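Local atomic coordinates of 5-dehydro-2-deoxygluconokinase (PDB entry 2QCV), a protein that probably phosphorylates 5-dehydro-2-deoxy-D-gluconate with ATP, giving the 6-phosphate, a step in the bacterial breakdown of myo-inositol. Residues D13-G18 against E133-R138; A26-Y29 against E35-T38; F103-I106 against C112-L115. All coordinates share one frame; numbering follows the deposited sequence.

Contact 1: residues D13-G18 against E133-R138; sequences DLIAIG and EAYIRR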
ATOM      1  N   ASP A  13     -16.128  36.243  -3.575  1.00 28.57           N
ATOM      2  CA  ASP A  13     -16.086  36.465  -2.126  1.00 28.03           C
ATOM      3  C   ASP A  13     -15.229  35.418  -1.399  1.00 27.42           C
ATOM      4  O   ASP A  13     -14.480  35.745  -0.500  1.00 27.88           O
ATOM      5  CB  ASP A  13     -17.500  36.486  -1.575  1.00 28.91           C
ATOM      6  CG  ASP A  13     -18.291  37.650  -2.099  1.00 31.03           C
ATOM      7  OD1 ASP A  13     -17.898  38.789  -1.806  1.00 31.78           O
ATOM      8  OD2 ASP A  13     -19.287  37.421  -2.782  1.00 29.26           O
ATOM      9  N   LEU A  14     -15.322  34.157  -1.812  1.00 24.66           N
ATOM     10  CA  LEU A  14     -14.514  33.111  -1.229  1.00 27.77           C
ATOM     11  C   LEU A  14     -14.263  32.003  -2.236  1.00 26.88           C
ATOM     12  O   LEU A  14     -15.076  31.769  -3.156  1.00 26.91           O
ATOM     13  CB  LEU A  14     -15.150  32.537   0.034  1.00 28.34           C
ATOM     14  CG  LEU A  14     -16.334  31.599  -0.053  1.00 34.28           C
ATOM     15  CD1 LEU A  14     -16.520  30.930   1.316  1.00 30.59           C
ATOM     16  CD2 LEU A  14     -17.606  32.357  -0.479  1.00 32.44           C
ATOM     17  N   ILE A  15     -13.102  31.370  -2.074  1.00 25.57           N
ATOM     18  CA  ILE A  15     -12.756  30.125  -2.730  1.00 25.17           C
ATOM     19  C   ILE A  15     -12.355  29.172  -1.606  1.00 27.74           C
ATOM     20  O   ILE A  15     -11.537  29.532  -0.740  1.00 26.89           O
ATOM     21  CB  ILE A  15     -11.586  30.309  -3.714  1.00 24.98           C
ATOM     22  CG1 ILE A  15     -12.054  31.128  -4.906  1.00 25.81           C
ATOM     23  CG2 ILE A  15     -11.060  28.929  -4.190  1.00 25.11           C
ATOM     24  CD1 ILE A  15     -10.886  31.516  -5.871  1.00 26.08           C
ATOM     25  N   ALA A  16     -12.972  28.000  -1.573  1.00 27.45           N
ATOM     26  CA  ALA A  16     -12.635  26.972  -0.586  1.00 26.53           C
ATOM     27  C   ALA A  16     -11.836  25.871  -1.254  1.00 27.18           C
ATOM     28  O   ALA A  16     -11.939  25.639  -2.466  1.00 27.42           O
ATOM     29  CB  ALA A  16     -13.872  26.405   0.053  1.00 25.63           C
ATOM     30  N   ILE A  17     -11.026  25.195  -0.446  1.00 27.42           N
ATOM     31  CA  ILE A  17     -10.169  24.114  -0.927  1.00 26.26           C
ATOM     32  C   ILE A  17     -10.361  22.912  -0.023  1.00 27.92           C
ATOM     33  O   ILE A  17     -10.340  23.020   1.196  1.00 27.38           O
ATOM     34  CB  ILE A  17      -8.659  24.536  -1.025  1.00 26.77           C
ATOM     35  CG1 ILE A  17      -7.774  23.402  -1.529  1.00 27.49           C
ATOM     36  CG2 ILE A  17      -8.124  25.104   0.283  1.00 28.59           C
ATOM     37  CD1 ILE A  17      -6.410  23.876  -2.093  1.00 25.98           C
ATOM     38  N   GLY A  18     -10.587  21.766  -0.672  1.00 28.34           N
ATOM     39  CA  GLY A  18     -10.584  20.477  -0.004  1.00 27.73           C
ATOM     40  C   GLY A  18     -11.680  19.575  -0.560  1.00 26.74           C
ATOM     41  O   GLY A  18     -11.767  19.378  -1.766  1.00 27.27           O
ATOM     42  N   GLU A 133      -2.691  29.786  -8.983  1.00 25.40           N
ATOM     43  CA  GLU A 133      -2.554  31.144  -8.425  1.00 25.60           C
ATOM     44  C   GLU A 133      -3.469  32.170  -9.058  1.00 26.84           C
ATOM     45  O   GLU A 133      -3.990  33.034  -8.334  1.00 25.32           O
ATOM     46  CB  GLU A 133      -1.098  31.607  -8.483  1.00 26.06           C
ATOM     47  CG  GLU A 133      -0.829  32.929  -7.810  1.00 29.33           C
ATOM     48  CD  GLU A 133       0.652  33.170  -7.616  1.00 30.58           C
ATOM     49  OE1 GLU A 133       1.469  32.319  -8.105  1.00 29.61           O
ATOM     50  OE2 GLU A 133       0.980  34.149  -6.930  1.00 30.76           O
ATOM     51  N   ALA A 134      -3.691  32.067 -10.391  1.00 25.69           N
ATOM     52  CA  ALA A 134      -4.557  32.993 -11.125  1.00 28.38           C
ATOM     53  C   ALA A 134      -6.005  32.912 -10.663  1.00 29.54           C
ATOM     54  O   ALA A 134      -6.734  33.896 -10.735  1.00 29.09           O
ATOM     55  CB  ALA A 134      -4.466  32.741 -12.667  1.00 28.93           C
ATOM     56  N   TYR A 135      -6.399  31.761 -10.120  1.00 28.26           N
ATOM     57  CA  TYR A 135      -7.754  31.573  -9.629  1.00 26.98           C
ATOM     58  C   TYR A 135      -7.852  32.132  -8.230  1.00 23.97           C
ATOM     59  O   TYR A 135      -8.707  32.944  -7.933  1.00 22.79           O
ATOM     60  CB  TYR A 135      -8.080  30.104  -9.600  1.00 26.33           C
ATOM     61  CG  TYR A 135      -9.516  29.761  -9.322  1.00 24.89           C
ATOM     62  CD1 TYR A 135     -10.547  30.301 -10.050  1.00 26.22           C
ATOM     63  CD2 TYR A 135      -9.840  28.844  -8.328  1.00 26.26           C
ATOM     64  CE1 TYR A 135     -11.871  29.906  -9.810  1.00 28.02           C
ATOM     65  CE2 TYR A 135     -11.140  28.491  -8.083  1.00 24.04           C
ATOM     66  CZ  TYR A 135     -12.143  28.994  -8.836  1.00 29.41           C
ATOM     67  OH  TYR A 135     -13.429  28.564  -8.573  1.00 29.52           O
ATOM     68  N   ILE A 136      -6.957  31.698  -7.365  1.00 25.22           N
ATOM     69  CA  ILE A 136      -6.945  32.168  -5.967  1.00 25.01           C
ATOM     70  C   ILE A 136      -6.917  33.695  -5.843  1.00 27.89           C
ATOM     71  O   ILE A 136      -7.670  34.289  -5.068  1.00 25.83           O
ATOM     72  CB  ILE A 136      -5.748  31.525  -5.200  1.00 24.88           C
ATOM     73  CG1 ILE A 136      -5.974  30.017  -5.044  1.00 28.96           C
ATOM     74  CG2 ILE A 136      -5.492  32.214  -3.842  1.00 24.55           C
ATOM     75  CD1 ILE A 136      -4.747  29.234  -4.441  1.00 26.24           C
ATOM     76  N   ARG A 137      -6.093  34.359  -6.645  1.00 27.76           N
ATOM     77  CA  ARG A 137      -5.994  35.801  -6.540  1.00 26.98           C
ATOM     78  C   ARG A 137      -7.239  36.612  -6.924  1.00 27.40           C
ATOM     79  O   ARG A 137      -7.262  37.802  -6.674  1.00 26.87           O
ATOM     80  CB  ARG A 137      -4.795  36.322  -7.297  1.00 28.23           C
ATOM     81  CG  ARG A 137      -4.931  36.250  -8.755  1.00 26.84           C
ATOM     82  CD  ARG A 137      -3.585  36.589  -9.384  1.00 36.13           C
ATOM     83  NE  ARG A 137      -3.696  36.555 -10.829  1.00 45.10           N
ATOM     84  CZ  ARG A 137      -2.688  36.268 -11.660  1.00 54.61           C
ATOM     85  NH1 ARG A 137      -1.469  35.976 -11.205  1.00 57.38           N
ATOM     86  NH2 ARG A 137      -2.912  36.246 -12.965  1.00 47.34           N
ATOM     87  N   ARG A 138      -8.250  35.964  -7.497  1.00 27.66           N
ATOM     88  CA  ARG A 138      -9.526  36.614  -7.832  1.00 27.49           C
ATOM     89  C   ARG A 138     -10.502  36.638  -6.686  1.00 26.86           C
ATOM     90  O   ARG A 138     -11.644  37.065  -6.845  1.00 28.49           O
ATOM     91  CB  ARG A 138     -10.181  35.835  -8.961  1.00 27.77           C
ATOM     92  CG  ARG A 138      -9.247  35.712 -10.114  1.00 36.31           C
ATOM     93  CD  ARG A 138      -9.939  35.637 -11.410  1.00 42.74           C
ATOM     94  NE  ARG A 138     -10.297  34.317 -11.807  1.00 45.99           N
ATOM     95  CZ  ARG A 138     -11.500  33.940 -12.240  1.00 47.92           C
ATOM     96  NH1 ARG A 138     -12.549  34.759 -12.303  1.00 50.88           N
ATOM     97  NH2 ARG A 138     -11.649  32.696 -12.598  1.00 37.11           N
TER
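I15 meets Y135 and I136 where strand 12-17 of the large sheet packs against the short helix 133-136. Followed from its start, the strand divides its side chains between two layers. L14 comes first and turns its CB away from 133-138, its branches packing on I50 and S54 of helix 46-56. I15, on the other face, makes the contact. Its CG1 lies anti to the carbonyl carbon (chi1 -70°) and CD1 continues the chain outward, which sets the terminal methyl over one face of the Y135 ring. CD1 is 3.9 Å from the ring centroid and only 16° off the normal, the geometry of a CH-pi contact, although it is displaced toward the CD2–CE2 edge, both of these Y135 carbons being 3.8 Å from I15 CD1. The shorter branch joins in at the same rim, I15 CG2 lying 3.9 Å from Y135 CE2. I15 CD1 also touches backbone: it is 3.3 Å from Y135 O, which accepts the backbone bond from R138 N (3.1 Å), and 4.0 Å from I136 CA. Further on, A16 returns to helix 46-56, while I17 faces I64 and A161 of helix 154-167, the helix on which the side chain of I136 also packs. The strand is thus sandwiched between helical layers, as expected for the alpha/beta body of a PfkB-family kinase. At the far end of the Y135 ring, OH is hydrogen-bonded to F63 N, and R138 NH2 lies in the ring plane at its edge, 3.7 Å from Y135 CD1. With no hydrogen bond joining the two segments, they are held by dispersion and shape: a buried methyl laid on the face of an aromatic ring whose hydroxyl end is tied down by F63 N.

Contact 2: residues A26-Y29 against E35-T38; sequences AVEY and ETMT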
ATOM      1  N   ALA A  26     -30.139   9.454   5.898  1.00 31.30           N
ATOM      2  CA  ALA A  26     -31.173   8.530   6.300  1.00 34.19           C
ATOM      3  C   ALA A  26     -32.532   9.156   6.161  1.00 36.82           C
ATOM      4  O   ALA A  26     -32.797  10.197   6.779  1.00 34.79           O
ATOM      5  CB  ALA A  26     -30.943   8.149   7.767  1.00 35.29           C
ATOM      6  N   VAL A  27     -33.383   8.535   5.352  1.00 35.93           N
ATOM      7  CA  VAL A  27     -34.764   8.980   5.182  1.00 36.41           C
ATOM      8  C   VAL A  27     -35.601   8.577   6.402  1.00 38.01           C
ATOM      9  O   VAL A  27     -36.319   9.396   6.962  1.00 37.40           O
ATOM     10  CB  VAL A  27     -35.363   8.407   3.891  1.00 37.53           C
ATOM     11  CG1 VAL A  27     -36.839   8.737   3.769  1.00 40.76           C
ATOM     12  CG2 VAL A  27     -34.574   8.937   2.686  1.00 39.23           C
ATOM     13  N   GLU A  28     -35.477   7.330   6.829  1.00 34.40           N
ATOM     14  CA  GLU A  28     -36.144   6.859   8.039  1.00 37.99           C
ATOM     15  C   GLU A  28     -35.130   7.038   9.145  1.00 39.34           C
ATOM     16  O   GLU A  28     -34.086   6.373   9.156  1.00 40.54           O
ATOM     17  CB  GLU A  28     -36.555   5.388   7.901  1.00 37.57           C
ATOM     18  CG  GLU A  28     -37.347   5.076   6.643  1.00 38.95           C
ATOM     19  CD  GLU A  28     -36.494   4.724   5.436  1.00 35.37           C
ATOM     20  OE1 GLU A  28     -35.245   4.758   5.528  1.00 34.94           O
ATOM     21  OE2 GLU A  28     -37.083   4.413   4.378  1.00 42.19           O
ATOM     22  N   TYR A  29     -35.395   7.971  10.043  1.00 37.54           N
ATOM     23  CA  TYR A  29     -34.405   8.340  11.030  1.00 38.13           C
ATOM     24  C   TYR A  29     -34.977   8.173  12.433  1.00 36.88           C
ATOM     25  O   TYR A  29     -36.046   7.588  12.597  1.00 38.94           O
ATOM     26  CB  TYR A  29     -33.898   9.761  10.761  1.00 41.36           C
ATOM     27  CG  TYR A  29     -34.948  10.834  10.832  1.00 42.24           C
ATOM     28  CD1 TYR A  29     -35.715  11.148   9.720  1.00 43.10           C
ATOM     29  CD2 TYR A  29     -35.146  11.578  12.009  1.00 42.43           C
ATOM     30  CE1 TYR A  29     -36.680  12.156   9.778  1.00 54.04           C
ATOM     31  CE2 TYR A  29     -36.098  12.584  12.072  1.00 51.35           C
ATOM     32  CZ  TYR A  29     -36.869  12.867  10.956  1.00 48.34           C
ATOM     33  OH  TYR A  29     -37.820  13.869  11.015  1.00 52.79           O
ATOM     34  N   GLU A  35     -31.704  -0.133  10.509  1.00 35.47           N
ATOM     35  CA  GLU A  35     -33.132  -0.072  10.226  1.00 37.79           C
ATOM     36  C   GLU A  35     -33.526   0.989   9.189  1.00 37.01           C
ATOM     37  O   GLU A  35     -34.695   1.056   8.804  1.00 36.46           O
ATOM     38  CB  GLU A  35     -33.904   0.197  11.525  1.00 39.50           C
ATOM     39  CG  GLU A  35     -33.642  -0.822  12.622  1.00 43.86           C
ATOM     40  CD  GLU A  35     -34.364  -0.498  13.930  1.00 45.52           C
ATOM     41  OE1 GLU A  35     -35.230   0.411  13.958  1.00 49.96           O
ATOM     42  OE2 GLU A  35     -34.048  -1.159  14.937  1.00 54.73           O
ATOM     43  N   THR A  36     -32.561   1.803   8.743  1.00 35.78           N
ATOM     44  CA  THR A  36     -32.783   2.825   7.727  1.00 34.46           C
ATOM     45  C   THR A  36     -32.656   2.161   6.390  1.00 34.17           C
ATOM     46  O   THR A  36     -31.575   1.672   6.055  1.00 34.27           O
ATOM     47  CB  THR A  36     -31.730   3.944   7.793  1.00 36.25           C
ATOM     48  OG1 THR A  36     -31.895   4.684   9.001  1.00 35.01           O
ATOM     49  CG2 THR A  36     -31.833   4.883   6.582  1.00 33.97           C
HETATM   50  N   MSE A  37     -33.747   2.171   5.627  1.00 31.44           N
HETATM   51  CA  MSE A  37     -33.843   1.474   4.370  1.00 30.28           C
HETATM   52  C   MSE A  37     -33.652   2.356   3.151  1.00 30.55           C
HETATM   53  O   MSE A  37     -33.437   1.829   2.064  1.00 30.26           O
HETATM   54  CB  MSE A  37     -35.196   0.792   4.275  1.00 30.89           C
HETATM   55  CG  MSE A  37     -35.421  -0.262   5.381  1.00 38.91           C
HETATM   56 SE   MSE A  37     -33.903  -1.532   5.640  0.75 49.42          SE
HETATM   57  CE  MSE A  37     -33.913  -2.439   3.949  1.00 38.59           C
ATOM     58  N   THR A  38     -33.774   3.675   3.317  1.00 32.80           N
ATOM     59  CA  THR A  38     -33.628   4.611   2.191  1.00 33.76           C
ATOM     60  C   THR A  38     -32.761   5.812   2.572  1.00 32.21           C
ATOM     61  O   THR A  38     -32.820   6.291   3.691  1.00 30.15           O
ATOM     62  CB  THR A  38     -35.022   5.086   1.706  1.00 37.21           C
ATOM     63  OG1 THR A  38     -35.900   3.952   1.664  1.00 38.31           O
ATOM     64  CG2 THR A  38     -34.937   5.666   0.320  1.00 40.10           C
TER
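The E28 carboxylate grips the 35-38 segment with both oxygens, and side-chain-to-backbone bonds make up much of the contact. OE1 takes two donors: T38 N at 2.9 Å comes in on the syn lone pair, whereas M37 N at 3.0 Å arrives from above the carboxylate plane, 57° out of it. OE2 uses its own syn lone pair for the hydroxyl of T38, with OG1 3.0 Å away, so backbone and side chain of one threonine face both oxygens and fix the rotation of the group. A bend at chi2 (88°) folds the glutamate across to reach them. In the reverse sense, T36 OG1 donates to E28 O at 2.8 Å, almost along the C=O axis. The one backbone-to-backbone bond, V27 N to T38 O, is short (2.8 Å) and nearly straight at 168°.

These bonds close the turn between strands 21-26 and 38-44, antiparallel neighbours in the four-stranded sheet that forms the lid of the PfkB kinase fold. Here the lid also meets a second subunit: T36 O accepts from K41 NZ of that chain, M37, present as selenomethionine, packs on its F75, and T38 packs on its T38.

Van der Waals contacts are fewer. In the apolar pair, the T36 methyl CG2, anti to the backbone N, rests 3.6 Å from A26 CB. V27 makes a methyl-to-carbonyl contact, its CG2 branch 3.3 Å from T38 O, the oxygen that V27 N already binds.

Contact 3: residues F103-I106 against C112-L115; sequences FTEI and CSIL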
ATOM      1  N   PHE A 103     -22.522   8.145   5.237  1.00 31.51           N
ATOM      2  CA  PHE A 103     -23.871   7.683   5.555  1.00 31.10           C
ATOM      3  C   PHE A 103     -24.225   8.196   6.934  1.00 31.43           C
ATOM      4  O   PHE A 103     -23.456   8.007   7.891  1.00 29.95           O
ATOM      5  CB  PHE A 103     -23.942   6.165   5.596  1.00 29.98           C
ATOM      6  CG  PHE A 103     -23.743   5.498   4.273  1.00 26.09           C
ATOM      7  CD1 PHE A 103     -22.461   5.268   3.781  1.00 28.97           C
ATOM      8  CD2 PHE A 103     -24.844   5.046   3.548  1.00 30.13           C
ATOM      9  CE1 PHE A 103     -22.297   4.634   2.550  1.00 26.46           C
ATOM     10  CE2 PHE A 103     -24.674   4.390   2.337  1.00 30.84           C
ATOM     11  CZ  PHE A 103     -23.430   4.208   1.835  1.00 27.35           C
ATOM     12  N   THR A 104     -25.381   8.819   7.065  1.00 31.92           N
ATOM     13  CA  THR A 104     -25.695   9.467   8.353  1.00 34.55           C
ATOM     14  C   THR A 104     -26.655   8.611   9.130  1.00 35.57           C
ATOM     15  O   THR A 104     -27.576   8.018   8.558  1.00 37.80           O
ATOM     16  CB  THR A 104     -26.300  10.859   8.159  1.00 37.22           C
ATOM     17  OG1 THR A 104     -27.525  10.710   7.432  1.00 40.10           O
ATOM     18  CG2 THR A 104     -25.327  11.748   7.413  1.00 33.30           C
ATOM     19  N   GLU A 105     -26.368   8.460  10.425  1.00 36.85           N
ATOM     20  CA  GLU A 105     -27.259   7.774  11.343  1.00 38.56           C
ATOM     21  C   GLU A 105     -27.785   8.820  12.300  1.00 36.75           C
ATOM     22  O   GLU A 105     -26.997   9.587  12.851  1.00 36.59           O
ATOM     23  CB  GLU A 105     -26.512   6.722  12.160  1.00 38.47           C
ATOM     24  CG  GLU A 105     -27.400   6.035  13.168  1.00 41.05           C
ATOM     25  CD  GLU A 105     -26.673   4.959  13.929  1.00 40.94           C
ATOM     26  OE1 GLU A 105     -25.943   5.309  14.886  1.00 41.54           O
ATOM     27  OE2 GLU A 105     -26.806   3.775  13.540  1.00 36.61           O
ATOM     28  N   ILE A 106     -29.100   8.830  12.486  1.00 37.30           N
ATOM     29  CA  ILE A 106     -29.779   9.682  13.462  1.00 38.25           C
ATOM     30  C   ILE A 106     -30.564   8.776  14.405  1.00 37.25           C
ATOM     31  O   ILE A 106     -31.687   8.361  14.110  1.00 35.80           O
ATOM     32  CB  ILE A 106     -30.727  10.688  12.755  1.00 36.74           C
ATOM     33  CG1 ILE A 106     -29.972  11.438  11.642  1.00 42.36           C
ATOM     34  CG2 ILE A 106     -31.273  11.733  13.741  1.00 36.78           C
ATOM     35  CD1 ILE A 106     -30.881  12.055  10.619  1.00 40.96           C
ATOM     36  N   CYS A 112     -26.300  11.442  16.724  1.00 40.71           N
ATOM     37  CA  CYS A 112     -26.075  11.408  15.271  0.50 41.33           C
ATOM     38  C   CYS A 112     -24.615  11.067  14.992  1.00 42.22           C
ATOM     39  O   CYS A 112     -23.729  11.523  15.717  1.00 41.63           O
ATOM     40  CB  CYS A 112     -26.380  12.779  14.646  0.50 42.83           C
ATOM     41  SG  CYS A 112     -28.042  13.461  14.912  0.50 42.39           S
ATOM     42  N   SER A 113     -24.352  10.313  13.929  1.00 40.02           N
ATOM     43  CA  SER A 113     -22.986   9.901  13.595  1.00 38.81           C
ATOM     44  C   SER A 113     -22.929   9.535  12.115  1.00 38.06           C
ATOM     45  O   SER A 113     -23.967   9.386  11.471  1.00 36.02           O
ATOM     46  CB  SER A 113     -22.571   8.702  14.434  1.00 37.62           C
ATOM     47  OG  SER A 113     -23.434   7.610  14.214  1.00 41.24           O
ATOM     48  N   ILE A 114     -21.717   9.382  11.600  1.00 38.22           N
ATOM     49  CA  ILE A 114     -21.514   9.128  10.191  1.00 40.10           C
ATOM     50  C   ILE A 114     -20.711   7.829  10.058  1.00 38.94           C
ATOM     51  O   ILE A 114     -19.722   7.614  10.793  1.00 39.52           O
ATOM     52  CB  ILE A 114     -20.802  10.329   9.510  1.00 39.15           C
ATOM     53  CG1 ILE A 114     -21.797  11.464   9.256  1.00 46.88           C
ATOM     54  CG2 ILE A 114     -20.131   9.944   8.208  1.00 43.31           C
ATOM     55  CD1 ILE A 114     -21.134  12.806   8.941  1.00 47.90           C
ATOM     56  N   LEU A 115     -21.147   6.962   9.147  1.00 33.67           N
ATOM     57  CA  LEU A 115     -20.323   5.847   8.689  1.00 30.83           C
ATOM     58  C   LEU A 115     -19.618   6.380   7.433  1.00 32.24           C
ATOM     59  O   LEU A 115     -20.278   6.685   6.433  1.00 29.79           O
ATOM     60  CB  LEU A 115     -21.224   4.626   8.402  1.00 27.69           C
ATOM     61  CG  LEU A 115     -20.569   3.348   7.855  1.00 32.68           C
ATOM     62  CD1 LEU A 115     -19.299   3.003   8.634  1.00 45.09           C
ATOM     63  CD2 LEU A 115     -21.546   2.226   7.887  1.00 30.81           C
TER
HETATM   64  O   HOH W   1     -25.421   7.652  15.854  1.00 39.00           O
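F103, S113 and E105 bury the most surface in this antiparallel beta hairpin, formed by strands 101-106 and 111-117 of the lid sheet; the segment axes run at 154°. F103 pairs with L115 as a hydrogen-bonded pair: F103 N reaches L115 O at 2.9 Å, and L115 N returns to F103 O in the carbonyl plane. The phenyl ring turns its edge to the same L115 O, 3.7 Å from F103 CD1. Beyond the hairpin it meets F39 and, from a second subunit, H72, both edge-to-face, consistent with a lid face used in subunit pairing.

E105 and S113 form the next hydrogen-bonded pair, E105 N pointing at S113 O at 2.8 Å and 176°. Their side chains lie on the same sheet face as F103. On the other face, T104 CG2 touches I114 CG1 and I106 CG2 touches C112 SG. The E105 chain, extended at chi2 (178°), carries its carboxylate clear of the backbone; OE2 accepts from M33 N and from Q71 NE2 of the second subunit. E105 OE1 instead accepts from a water at 2.6 Å, and that water also lies 2.6 Å from S113 OG.

Overall arrangement
Along the chain, contact 1 opens first, with strand 12-17, and closes last, at helix 133-136; contacts 2 and 3 fall in series between. Contact 1 belongs to the nine-stranded sheet and its helices, across the chain's centre from the other two: its centre is about 37 Å from that of contact 2 and 31 Å from that of contact 3, and it touches neither. Contacts 2 and 3 share the four-stranded lid sheet, centres about 11 Å apart. They touch through Y29 CB and I106 CD1 (3.8 Å) and through a probable hydrogen bond from A26 N to T104 OG1. Both also reach the second subunit, so the lid, unlike contact 1, combines internal pairing with assembly.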